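Local atomic coordinates of 3-ketosteroid-delta4-5alpha-dehydrogenase (Rhodococcus jostii, PDB entry 4AT2), a protein that probably oxidises 3-ketosteroids by introducing the 4,5 double bond, an FAD-dependent step of bacterial steroid catabolism. Residues M223-L228 / I293-A298; G234-I239 / R254-A259. All coordinates share one frame; numbering follows the deposited sequence. Where two conformers were deposited one is given.

Contact 1: residues M223-L228 / I293-A298. With FAD (flavin-adenine dinucleotide), chain D.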
ATOM      1  N   MET A 223     -29.846 -10.509  -9.514  1.00 14.31           N
ATOM      2  CA  MET A 223     -29.756 -10.555  -8.063  1.00 14.69           C
ATOM      3  C   MET A 223     -28.621  -9.685  -7.595  1.00 14.87           C
ATOM      4  O   MET A 223     -27.468 -10.122  -7.612  1.00 15.03           O
ATOM      5  CB  MET A 223     -29.451 -11.978  -7.601  1.00 14.69           C
ATOM      6  CG  MET A 223     -30.664 -12.850  -7.415  1.00 14.80           C
ATOM      7  SD  MET A 223     -31.500 -12.512  -5.851  1.00 14.67           S
ATOM      8  CE  MET A 223     -32.675 -13.856  -5.915  1.00 14.59           C
ATOM      9  N   ARG A 224     -28.930  -8.457  -7.190  1.00 14.92           N
ATOM     10  CA  ARG A 224     -27.908  -7.602  -6.622  1.00 15.21           C
ATOM     11  C   ARG A 224     -27.870  -7.777  -5.107  1.00 14.33           C
ATOM     12  O   ARG A 224     -28.665  -7.191  -4.389  1.00 13.78           O
ATOM     13  CB  ARG A 224     -28.136  -6.138  -6.991  1.00 17.00           C
ATOM     14  CG  ARG A 224     -26.954  -5.253  -6.591  1.00 19.19           C
ATOM     15  CD  ARG A 224     -27.181  -3.797  -6.943  1.00 22.78           C
ATOM     16  NE  ARG A 224     -28.260  -3.212  -6.148  1.00 26.40           N
ATOM     17  CZ  ARG A 224     -28.748  -1.988  -6.330  1.00 29.27           C
ATOM     18  NH1 ARG A 224     -28.255  -1.203  -7.286  1.00 31.90           N
ATOM     19  NH2 ARG A 224     -29.731  -1.547  -5.557  1.00 30.00           N
ATOM     20  N   VAL A 225     -26.941  -8.591  -4.621  1.00 13.80           N
ATOM     21  CA  VAL A 225     -26.857  -8.833  -3.186  1.00 13.76           C
ATOM     22  C   VAL A 225     -26.437  -7.541  -2.494  1.00 13.92           C
ATOM     23  O   VAL A 225     -25.547  -6.850  -2.979  1.00 14.21           O
ATOM     24  CB  VAL A 225     -25.889  -9.998  -2.864  1.00 13.61           C
ATOM     25  CG1 VAL A 225     -25.777 -10.223  -1.361  1.00 13.95           C
ATOM     26  CG2 VAL A 225     -26.352 -11.272  -3.547  1.00 13.78           C
ATOM     27  N   GLN A 226     -27.085  -7.232  -1.369  1.00 13.85           N
ATOM     28  CA  GLN A 226     -26.915  -5.951  -0.684  1.00 14.48           C
ATOM     29  C   GLN A 226     -26.350  -6.064   0.728  1.00 14.12           C
ATOM     30  O   GLN A 226     -25.516  -5.252   1.127  1.00 14.33           O
ATOM     31  CB  GLN A 226     -28.254  -5.215  -0.597  1.00 15.51           C
ATOM     32  CG  GLN A 226     -28.793  -4.708  -1.926  1.00 17.13           C
ATOM     33  CD  GLN A 226     -30.256  -4.331  -1.828  1.00 18.56           C
ATOM     34  OE1 GLN A 226     -30.708  -3.367  -2.447  1.00 20.92           O
ATOM     35  NE2 GLN A 226     -31.003  -5.085  -1.042  1.00 19.29           N
ATOM     36  N   THR A 227     -26.846  -7.028   1.508  1.00 13.86           N
ATOM     37  CA  THR A 227     -26.500  -7.137   2.937  0.50 13.79           C
ATOM     38  C   THR A 227     -26.580  -8.591   3.408  1.00 13.45           C
ATOM     39  O   THR A 227     -27.350  -9.373   2.848  1.00 13.46           O
ATOM     40  CB  THR A 227     -27.453  -6.304   3.841  0.50 14.18           C
ATOM     41  OG1 THR A 227     -28.593  -7.087   4.206  0.50 14.78           O
ATOM     42  CG2 THR A 227     -27.949  -5.034   3.159  0.50 14.44           C
ATOM     43  N   LEU A 228     -25.842  -8.925   4.462  1.00 12.70           N
ATOM     44  CA  LEU A 228     -25.909 -10.251   5.056  1.00 12.54           C
ATOM     45  C   LEU A 228     -26.984 -10.272   6.130  1.00 12.81           C
ATOM     46  O   LEU A 228     -27.240  -9.254   6.773  1.00 13.06           O
ATOM     47  CB  LEU A 228     -24.560 -10.619   5.668  1.00 12.08           C
ATOM     48  CG  LEU A 228     -23.419 -10.675   4.632  1.00 11.79           C
ATOM     49  CD1 LEU A 228     -22.047 -10.688   5.290  1.00 11.68           C
ATOM     50  CD2 LEU A 228     -23.562 -11.885   3.720  1.00 11.85           C
ATOM     51  N   ILE A 293     -17.040  -7.021   0.113  1.00 10.43           N
ATOM     52  CA  ILE A 293     -16.015  -6.671   1.092  1.00  9.96           C
ATOM     53  C   ILE A 293     -16.661  -5.856   2.207  1.00 10.00           C
ATOM     54  O   ILE A 293     -16.477  -6.153   3.387  1.00  9.69           O
ATOM     55  CB  ILE A 293     -14.823  -5.909   0.448  1.00  9.81           C
ATOM     56  CG1 ILE A 293     -14.061  -6.843  -0.502  1.00  9.69           C
ATOM     57  CG2 ILE A 293     -13.904  -5.387   1.548  1.00 10.03           C
ATOM     58  CD1 ILE A 293     -13.096  -6.166  -1.464  1.00  9.53           C
ATOM     59  N   LEU A 294     -17.432  -4.842   1.832  1.00 10.04           N
ATOM     60  CA  LEU A 294     -18.080  -3.968   2.814  1.00 10.50           C
ATOM     61  C   LEU A 294     -19.101  -4.706   3.679  1.00 10.76           C
ATOM     62  O   LEU A 294     -19.167  -4.480   4.892  1.00 10.48           O
ATOM     63  CB  LEU A 294     -18.717  -2.757   2.117  1.00 10.84           C
ATOM     64  CG  LEU A 294     -17.780  -1.835   1.309  1.00 10.92           C
ATOM     65  CD1 LEU A 294     -18.589  -0.756   0.599  1.00 11.15           C
ATOM     66  CD2 LEU A 294     -16.669  -1.220   2.168  1.00 11.17           C
ATOM     67  N   MET A 295     -19.878  -5.589   3.051  1.00 11.09           N
ATOM     68  CA  MET A 295     -20.900  -6.373   3.746  1.00 11.52           C
ATOM     69  C   MET A 295     -20.273  -7.212   4.847  1.00 10.91           C
ATOM     70  O   MET A 295     -20.848  -7.359   5.934  1.00 10.83           O
ATOM     71  CB  MET A 295     -21.592  -7.322   2.767  1.00 13.33           C
ATOM     72  CG  MET A 295     -22.580  -6.629   1.854  1.00 15.08           C
ATOM     73  SD  MET A 295     -23.145  -7.715   0.524  1.00 19.05           S
ATOM     74  CE  MET A 295     -23.393  -9.204   1.416  1.00 16.48           C
ATOM     75  N   ALA A 296     -19.103  -7.765   4.543  1.00 10.00           N
ATOM     76  CA  ALA A 296     -18.404  -8.628   5.487  1.00  9.59           C
ATOM     77  C   ALA A 296     -17.718  -7.787   6.572  1.00  9.38           C
ATOM     78  O   ALA A 296     -17.777  -8.142   7.751  1.00  9.44           O
ATOM     79  CB  ALA A 296     -17.411  -9.525   4.758  1.00  9.37           C
ATOM     80  N   GLN A 297     -17.103  -6.669   6.187  1.00  9.19           N
ATOM     81  CA  GLN A 297     -16.499  -5.766   7.171  1.00  9.29           C
ATOM     82  C   GLN A 297     -17.528  -5.325   8.216  1.00  9.40           C
ATOM     83  O   GLN A 297     -17.186  -5.128   9.380  1.00  9.35           O
ATOM     84  CB  GLN A 297     -15.937  -4.513   6.504  1.00  9.46           C
ATOM     85  CG  GLN A 297     -14.631  -4.689   5.743  1.00  9.68           C
ATOM     86  CD  GLN A 297     -14.106  -3.351   5.256  1.00  9.90           C
ATOM     87  OE1 GLN A 297     -14.342  -2.955   4.099  1.00 10.14           O
ATOM     88  NE2 GLN A 297     -13.420  -2.618   6.142  1.00 10.27           N
ATOM     89  N   ALA A 298     -18.787  -5.154   7.792  1.00  9.43           N
ATOM     90  CA  ALA A 298     -19.858  -4.755   8.712  1.00  9.83           C
ATOM     91  C   ALA A 298     -20.002  -5.729   9.879  1.00 10.12           C
ATOM     92  O   ALA A 298     -20.451  -5.328  10.952  1.00 10.71           O
ATOM     93  CB  ALA A 298     -21.187  -4.594   7.974  1.00  9.78           C
TER
HETATM   94  PA  FAD D1492     -15.916 -12.442 -11.610  1.00 11.69           P
HETATM   95  O1A FAD D1492     -15.449 -13.507 -12.524  1.00 12.46           O
HETATM   96  O2A FAD D1492     -16.028 -11.068 -12.121  1.00 12.25           O
HETATM   97  O5B FAD D1492     -17.336 -12.890 -11.020  1.00 11.43           O
HETATM   98  C5B FAD D1492     -18.019 -12.083 -10.056  1.00 11.28           C
HETATM   99  C4B FAD D1492     -19.527 -12.135 -10.357  1.00 11.54           C
HETATM  100  O4B FAD D1492     -20.156 -11.443  -9.257  1.00 11.14           O
HETATM  101  C3B FAD D1492     -19.840 -11.331 -11.626  1.00 11.63           C
HETATM  102  O3B FAD D1492     -20.628 -12.151 -12.526  1.00 11.90           O
HETATM  103  C2B FAD D1492     -20.619 -10.117 -11.110  1.00 11.69           C
HETATM  104  O2B FAD D1492     -21.625  -9.705 -12.074  1.00 11.83           O
HETATM  105  C1B FAD D1492     -21.253 -10.667  -9.834  1.00 11.54           C
HETATM  106  N9A FAD D1492     -21.612  -9.629  -8.843  1.00 11.47           N
HETATM  107  C8A FAD D1492     -20.999  -8.468  -8.580  1.00 11.66           C
HETATM  108  N7A FAD D1492     -21.665  -7.859  -7.601  1.00 11.94           N
HETATM  109  C5A FAD D1492     -22.695  -8.647  -7.236  1.00 11.90           C
HETATM  110  C6A FAD D1492     -23.685  -8.540  -6.316  1.00 12.02           C
HETATM  111  N6A FAD D1492     -23.733  -7.458  -5.539  1.00 12.56           N
HETATM  112  N1A FAD D1492     -24.617  -9.497  -6.162  1.00 11.69           N
HETATM  113  C2A FAD D1492     -24.578 -10.639  -6.949  1.00 11.81           C
HETATM  114  N3A FAD D1492     -23.561 -10.739  -7.894  1.00 11.61           N
HETATM  115  C4A FAD D1492     -22.649  -9.738  -8.012  1.00 11.62           C
HETATM  116  N1  FAD D1492      -6.732 -13.103 -14.344  1.00 11.05           N
HETATM  117  C2  FAD D1492      -6.093 -14.319 -14.506  1.00 11.17           C
HETATM  118  O2  FAD D1492      -5.793 -14.971 -13.515  1.00 10.82           O
HETATM  119  N3  FAD D1492      -5.797 -14.797 -15.791  1.00 11.25           N
HETATM  120  C4  FAD D1492      -6.110 -14.031 -16.915  1.00 11.44           C
HETATM  121  O4  FAD D1492      -5.821 -14.477 -18.029  1.00 11.60           O
HETATM  122  C4X FAD D1492      -6.750 -12.797 -16.751  1.00 11.51           C
HETATM  123  N5  FAD D1492      -7.048 -12.017 -17.818  1.00 12.24           N
HETATM  124  C5X FAD D1492      -7.446 -10.745 -17.620  1.00 12.29           C
HETATM  125  C6  FAD D1492      -7.511  -9.852 -18.694  1.00 12.47           C
HETATM  126  C7  FAD D1492      -7.939  -8.536 -18.503  1.00 12.80           C
HETATM  127  C7M FAD D1492      -7.985  -7.680 -19.622  1.00 13.33           C
HETATM  128  C8  FAD D1492      -8.299  -8.096 -17.212  1.00 12.79           C
HETATM  129  C8M FAD D1492      -8.745  -6.785 -16.949  1.00 12.48           C
HETATM  130  C9  FAD D1492      -8.244  -8.995 -16.144  1.00 12.40           C
HETATM  131  C9A FAD D1492      -7.797 -10.311 -16.338  1.00 12.12           C
HETATM  132  N10 FAD D1492      -7.708 -11.178 -15.299  1.00 11.50           N
HETATM  133  C10 FAD D1492      -7.060 -12.338 -15.469  1.00 11.42           C
HETATM  134  C1' FAD D1492      -8.368 -10.934 -13.991  1.00 11.20           C
HETATM  135  C2' FAD D1492      -9.588 -11.856 -13.845  1.00 11.14           C
HETATM  136  O2' FAD D1492     -10.383 -11.662 -15.017  1.00 11.97           O
HETATM  137  C3' FAD D1492     -10.408 -11.498 -12.595  1.00 10.51           C
HETATM  138  O3' FAD D1492      -9.573 -11.060 -11.509  1.00 10.13           O
HETATM  139  C4' FAD D1492     -11.238 -12.715 -12.156  1.00 10.67           C
HETATM  140  O4' FAD D1492     -12.056 -13.123 -13.262  1.00 10.46           O
HETATM  141  C5' FAD D1492     -12.133 -12.359 -10.966  1.00 10.44           C
HETATM  142  O5' FAD D1492     -12.822 -13.551 -10.544  1.00 10.70           O
HETATM  143  P   FAD D1492     -14.074 -13.443  -9.534  1.00 10.90           P
HETATM  144  O1P FAD D1492     -13.668 -12.797  -8.282  1.00 10.00           O
HETATM  145  O2P FAD D1492     -14.740 -14.788  -9.506  1.00 10.09           O
HETATM  146  O3P FAD D1492     -14.991 -12.311 -10.266  1.00 11.06           O
HETATM  147  O   HOH W   1     -23.787  -7.088   5.780  1.00 13.65           O

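Contact 2: residues G234-I239 / R254-A259. With FAD (flavin-adenine dinucleotide), chain D.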
ATOM      1  N   GLY A 234     -24.733 -14.292  15.729  1.00 20.05           N
ATOM      2  CA  GLY A 234     -23.822 -13.662  14.774  1.00 18.66           C
ATOM      3  C   GLY A 234     -23.531 -14.528  13.554  1.00 17.29           C
ATOM      4  O   GLY A 234     -22.757 -14.135  12.683  1.00 17.57           O
ATOM      5  N   ARG A 235     -24.140 -15.707  13.488  1.00 16.44           N
ATOM      6  CA  ARG A 235     -24.005 -16.584  12.323  1.00 15.80           C
ATOM      7  C   ARG A 235     -24.684 -15.967  11.089  1.00 14.92           C
ATOM      8  O   ARG A 235     -25.795 -15.441  11.185  1.00 15.08           O
ATOM      9  CB  ARG A 235     -24.628 -17.958  12.610  1.00 16.52           C
ATOM     10  CG  ARG A 235     -24.539 -18.909  11.427  1.00 16.63           C
ATOM     11  CD  ARG A 235     -25.246 -20.244  11.605  1.00 17.46           C
ATOM     12  NE  ARG A 235     -25.009 -21.027  10.391  1.00 17.89           N
ATOM     13  CZ  ARG A 235     -23.928 -21.778  10.177  1.00 18.40           C
ATOM     14  NH1 ARG A 235     -22.995 -21.916  11.114  1.00 18.71           N
ATOM     15  NH2 ARG A 235     -23.784 -22.409   9.026  1.00 19.53           N
ATOM     16  N   VAL A 236     -24.022 -16.051   9.936  1.00 13.96           N
ATOM     17  CA  VAL A 236     -24.622 -15.611   8.682  1.00 13.31           C
ATOM     18  C   VAL A 236     -25.574 -16.709   8.225  1.00 13.28           C
ATOM     19  O   VAL A 236     -25.159 -17.852   8.025  1.00 13.50           O
ATOM     20  CB  VAL A 236     -23.554 -15.327   7.606  1.00 12.85           C
ATOM     21  CG1 VAL A 236     -24.199 -15.038   6.260  1.00 12.81           C
ATOM     22  CG2 VAL A 236     -22.686 -14.151   8.034  1.00 12.77           C
ATOM     23  N   VAL A 237     -26.849 -16.353   8.065  1.00 13.14           N
ATOM     24  CA  VAL A 237     -27.903 -17.331   7.780  1.00 13.32           C
ATOM     25  C   VAL A 237     -28.650 -17.014   6.483  1.00 13.02           C
ATOM     26  O   VAL A 237     -29.633 -17.671   6.143  1.00 13.07           O
ATOM     27  CB  VAL A 237     -28.912 -17.434   8.949  1.00 13.84           C
ATOM     28  CG1 VAL A 237     -28.218 -17.954  10.204  1.00 14.16           C
ATOM     29  CG2 VAL A 237     -29.601 -16.094   9.180  1.00 13.95           C
ATOM     30  N   GLY A 238     -28.177 -16.008   5.753  1.00 12.67           N
ATOM     31  CA  GLY A 238     -28.807 -15.645   4.480  1.00 12.41           C
ATOM     32  C   GLY A 238     -28.335 -14.294   3.994  1.00 12.09           C
ATOM     33  O   GLY A 238     -27.416 -13.713   4.569  1.00 12.02           O
ATOM     34  N   ILE A 239     -28.961 -13.799   2.928  1.00 12.20           N
ATOM     35  CA  ILE A 239     -28.628 -12.488   2.368  1.00 12.37           C
ATOM     36  C   ILE A 239     -29.900 -11.737   1.985  1.00 12.74           C
ATOM     37  O   ILE A 239     -30.955 -12.347   1.813  1.00 13.03           O
ATOM     38  CB  ILE A 239     -27.692 -12.584   1.127  1.00 12.49           C
ATOM     39  CG1 ILE A 239     -28.368 -13.276  -0.073  1.00 12.82           C
ATOM     40  CG2 ILE A 239     -26.395 -13.294   1.471  1.00 12.58           C
ATOM     41  CD1 ILE A 239     -29.265 -12.374  -0.911  1.00 13.26           C
ATOM     42  N   ARG A 254     -26.631 -23.599   5.369  1.00 14.76           N
ATOM     43  CA  ARG A 254     -25.283 -24.045   5.740  1.00 14.49           C
ATOM     44  C   ARG A 254     -24.216 -22.977   5.534  1.00 13.70           C
ATOM     45  O   ARG A 254     -23.266 -22.892   6.303  1.00 14.17           O
ATOM     46  CB  ARG A 254     -24.898 -25.308   4.963  1.00 14.73           C
ATOM     47  CG  ARG A 254     -25.871 -26.467   5.135  1.00 15.46           C
ATOM     48  CD  ARG A 254     -25.339 -27.727   4.474  1.00 16.06           C
ATOM     49  NE  ARG A 254     -26.375 -28.755   4.325  1.00 16.94           N
ATOM     50  CZ  ARG A 254     -26.214 -29.887   3.641  1.00 17.72           C
ATOM     51  NH1 ARG A 254     -25.055 -30.161   3.054  1.00 18.06           N
ATOM     52  NH2 ARG A 254     -27.217 -30.758   3.553  1.00 18.64           N
ATOM     53  N   GLY A 255     -24.360 -22.152   4.503  1.00 12.90           N
ATOM     54  CA  GLY A 255     -23.363 -21.106   4.290  1.00 11.80           C
ATOM     55  C   GLY A 255     -23.615 -20.200   3.110  1.00 11.10           C
ATOM     56  O   GLY A 255     -24.273 -20.584   2.143  1.00 11.16           O
ATOM     57  N   VAL A 256     -23.081 -18.988   3.222  1.00 10.41           N
ATOM     58  CA  VAL A 256     -23.059 -18.005   2.155  1.00 10.04           C
ATOM     59  C   VAL A 256     -21.620 -17.941   1.649  1.00  9.66           C
ATOM     60  O   VAL A 256     -20.679 -17.832   2.445  1.00  9.65           O
ATOM     61  CB  VAL A 256     -23.469 -16.607   2.664  1.00  9.93           C
ATOM     62  CG1 VAL A 256     -23.190 -15.532   1.614  1.00  9.63           C
ATOM     63  CG2 VAL A 256     -24.939 -16.591   3.071  1.00 10.03           C
ATOM     64  N   VAL A 257     -21.451 -18.046   0.333  1.00  9.65           N
ATOM     65  CA  VAL A 257     -20.134 -17.854  -0.299  1.00  9.37           C
ATOM     66  C   VAL A 257     -20.126 -16.527  -1.054  1.00  9.22           C
ATOM     67  O   VAL A 257     -20.860 -16.357  -2.026  1.00  9.45           O
ATOM     68  CB  VAL A 257     -19.772 -18.992  -1.285  1.00  9.44           C
ATOM     69  CG1 VAL A 257     -18.400 -18.734  -1.924  1.00  9.16           C
ATOM     70  CG2 VAL A 257     -19.791 -20.350  -0.582  1.00  9.64           C
ATOM     71  N   LEU A 258     -19.281 -15.602  -0.611  1.00  8.95           N
ATOM     72  CA  LEU A 258     -19.103 -14.331  -1.318  1.00  8.93           C
ATOM     73  C   LEU A 258     -18.100 -14.512  -2.446  1.00  8.90           C
ATOM     74  O   LEU A 258     -16.953 -14.898  -2.218  1.00  8.86           O
ATOM     75  CB  LEU A 258     -18.637 -13.225  -0.360  1.00  8.89           C
ATOM     76  CG  LEU A 258     -19.554 -12.953   0.845  1.00  9.07           C
ATOM     77  CD1 LEU A 258     -18.912 -11.920   1.764  1.00  9.16           C
ATOM     78  CD2 LEU A 258     -20.926 -12.481   0.397  1.00  9.20           C
ATOM     79  N   ALA A 259     -18.549 -14.239  -3.667  1.00  9.09           N
ATOM     80  CA  ALA A 259     -17.749 -14.491  -4.871  1.00  9.31           C
ATOM     81  C   ALA A 259     -18.082 -13.428  -5.930  1.00  9.54           C
ATOM     82  O   ALA A 259     -18.131 -13.699  -7.131  1.00  9.78           O
ATOM     83  CB  ALA A 259     -18.020 -15.897  -5.388  1.00  9.48           C
TER
HETATM   84  PA  FAD D1492     -15.916 -12.442 -11.610  1.00 11.69           P
HETATM   85  O1A FAD D1492     -15.449 -13.507 -12.524  1.00 12.46           O
HETATM   86  O2A FAD D1492     -16.028 -11.068 -12.121  1.00 12.25           O
HETATM   87  O5B FAD D1492     -17.336 -12.890 -11.020  1.00 11.43           O
HETATM   88  C5B FAD D1492     -18.019 -12.083 -10.056  1.00 11.28           C
HETATM   89  C4B FAD D1492     -19.527 -12.135 -10.357  1.00 11.54           C
HETATM   90  O4B FAD D1492     -20.156 -11.443  -9.257  1.00 11.14           O
HETATM   91  C3B FAD D1492     -19.840 -11.331 -11.626  1.00 11.63           C
HETATM   92  O3B FAD D1492     -20.628 -12.151 -12.526  1.00 11.90           O
HETATM   93  C2B FAD D1492     -20.619 -10.117 -11.110  1.00 11.69           C
HETATM   94  O2B FAD D1492     -21.625  -9.705 -12.074  1.00 11.83           O
HETATM   95  C1B FAD D1492     -21.253 -10.667  -9.834  1.00 11.54           C
HETATM   96  N9A FAD D1492     -21.612  -9.629  -8.843  1.00 11.47           N
HETATM   97  C8A FAD D1492     -20.999  -8.468  -8.580  1.00 11.66           C
HETATM   98  N7A FAD D1492     -21.665  -7.859  -7.601  1.00 11.94           N
HETATM   99  C5A FAD D1492     -22.695  -8.647  -7.236  1.00 11.90           C
HETATM  100  C6A FAD D1492     -23.685  -8.540  -6.316  1.00 12.02           C
HETATM  101  N6A FAD D1492     -23.733  -7.458  -5.539  1.00 12.56           N
HETATM  102  N1A FAD D1492     -24.617  -9.497  -6.162  1.00 11.69           N
HETATM  103  C2A FAD D1492     -24.578 -10.639  -6.949  1.00 11.81           C
HETATM  104  N3A FAD D1492     -23.561 -10.739  -7.894  1.00 11.61           N
HETATM  105  C4A FAD D1492     -22.649  -9.738  -8.012  1.00 11.62           C
HETATM  106  N1  FAD D1492      -6.732 -13.103 -14.344  1.00 11.05           N
HETATM  107  C2  FAD D1492      -6.093 -14.319 -14.506  1.00 11.17           C
HETATM  108  O2  FAD D1492      -5.793 -14.971 -13.515  1.00 10.82           O
HETATM  109  N3  FAD D1492      -5.797 -14.797 -15.791  1.00 11.25           N
HETATM  110  C4  FAD D1492      -6.110 -14.031 -16.915  1.00 11.44           C
HETATM  111  O4  FAD D1492      -5.821 -14.477 -18.029  1.00 11.60           O
HETATM  112  C4X FAD D1492      -6.750 -12.797 -16.751  1.00 11.51           C
HETATM  113  N5  FAD D1492      -7.048 -12.017 -17.818  1.00 12.24           N
HETATM  114  C5X FAD D1492      -7.446 -10.745 -17.620  1.00 12.29           C
HETATM  115  C6  FAD D1492      -7.511  -9.852 -18.694  1.00 12.47           C
HETATM  116  C7  FAD D1492      -7.939  -8.536 -18.503  1.00 12.80           C
HETATM  117  C7M FAD D1492      -7.985  -7.680 -19.622  1.00 13.33           C
HETATM  118  C8  FAD D1492      -8.299  -8.096 -17.212  1.00 12.79           C
HETATM  119  C8M FAD D1492      -8.745  -6.785 -16.949  1.00 12.48           C
HETATM  120  C9  FAD D1492      -8.244  -8.995 -16.144  1.00 12.40           C
HETATM  121  C9A FAD D1492      -7.797 -10.311 -16.338  1.00 12.12           C
HETATM  122  N10 FAD D1492      -7.708 -11.178 -15.299  1.00 11.50           N
HETATM  123  C10 FAD D1492      -7.060 -12.338 -15.469  1.00 11.42           C
HETATM  124  C1' FAD D1492      -8.368 -10.934 -13.991  1.00 11.20           C
HETATM  125  C2' FAD D1492      -9.588 -11.856 -13.845  1.00 11.14           C
HETATM  126  O2' FAD D1492     -10.383 -11.662 -15.017  1.00 11.97           O
HETATM  127  C3' FAD D1492     -10.408 -11.498 -12.595  1.00 10.51           C
HETATM  128  O3' FAD D1492      -9.573 -11.060 -11.509  1.00 10.13           O
HETATM  129  C4' FAD D1492     -11.238 -12.715 -12.156  1.00 10.67           C
HETATM  130  O4' FAD D1492     -12.056 -13.123 -13.262  1.00 10.46           O
HETATM  131  C5' FAD D1492     -12.133 -12.359 -10.966  1.00 10.44           C
HETATM  132  O5' FAD D1492     -12.822 -13.551 -10.544  1.00 10.70           O
HETATM  133  P   FAD D1492     -14.074 -13.443  -9.534  1.00 10.90           P
HETATM  134  O1P FAD D1492     -13.668 -12.797  -8.282  1.00 10.00           O
HETATM  135  O2P FAD D1492     -14.740 -14.788  -9.506  1.00 10.09           O
HETATM  136  O3P FAD D1492     -14.991 -12.311 -10.266  1.00 11.06           O

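Contact 1: residues M223-L228 / I293-A298
At the adenine end of the FAD pocket, Met-295 of helix 293-297 packs on Val-225 and Leu-228 of the strand that reads the base. Two hydrogen bonds define that reading: Val-225 N donates to FAD N1A at 2.9 Å (N-H...N angle 160°), and FAD N6A donates to Val-225 O at 3.2 Å. Both polar atoms on the Watson-Crick edge of the adenine are thus matched by the backbone of one residue, whose CG2 also lies beside N1A.

Val-225 CG1, anti to the backbone N, turns instead to the helix and meets Met-295 CE at 3.8 Å. The methionine chain runs out nearly straight to SD and bends at its last torsion (chi3 43°), which lays CE against Leu-228, 3.5 Å from Leu-228 CG; the two side chains cross at about a right angle. Nearer its root, Met-295 CG sits 3.3 Å from Gln-226 O, an acceptor already engaged by Arg-291 NE. With an alanine here in place of Met-295, SD and CE would be gone, and Val-225 CG1 and Leu-228 CG would probably face a gap between strand and helix. No direct hydrogen bond joins the segments; a water bridges them, accepting from Leu-228 N and donating to Met-295 O at 3.0 Å.

Helix and strand run nearly parallel, with axes 13° apart and 7.9 Å at closest approach. Strand 236-243 pairs antiparallel with strand 223-230, the ladder interrupted by a classic beta bulge where Gln-226 and Thr-227 both face Val-240, while Leu-294 and Gln-297 pack on Val-463 of the second subunit.

Contact 2: residues G234-I239 / R254-A259
Val-256 bridges two beta sheets, and its side chain can be followed from root to tip. Its CB points toward segment 234-239 and lies 4.0 Å from Val-236 CG1. From there the branches part: CG2, beside the backbone N, approaches Val-236 CG1 to 3.6 Å, and CG1, anti to that N (chi1 169°), meets Ile-239 CG2 at 3.9 Å. CG2 also touches Ile-239 CG2, so each methyl of Val-256 has an aliphatic neighbour across the contact. The side chains of Val-236 and Val-256 cross at about a right angle. No hydrogen bond links the segments: Arg-235 NH2 comes within 2.8 Å of Arg-254 O, but the angle is poor. The guanidinium of Arg-254 itself hydrogen-bonds through NH1 to Ala-507 O.

The strands cross at 59°, their axes 6.5 Å apart at closest approach; lying in different sheets, with no hydrogen bond between the segments, they are not paired. Strand 255-258 lies in the parallel sheet between strands 45-47 and 471-473, and Val-257 packs on helix 490-507; just past the end of strand 255-258, Ala-259 O comes to 3.3 Å from FAD C5B. Strand 236-243 belongs to the mixed sheet between 223-230 and 246-252, with a classic beta bulge where Val-237 and Gly-238 both face Val-229.

From the N terminus, the chain enters contact 1 on strand 223-230, turns back along strand 236-243 into contact 2, and passes through strand 246-252 to strand 255-258, which closes the inner loop of 14 residues. It then runs on to helix 291-297, where contact 1 closes the outer loop of 64 residues. Contact 2 is therefore nested within contact 1. Their centres lie about 10 Å apart, and they touch: Leu-228 CD2 is 3.9 Å from Ile-239 CG2. The neighbouring strands 223-230 and 236-243 make the mixed sheet a shared layer, tied by contact 1 to the helix and by contact 2 to the parallel sheet. Both contacts also reach FAD.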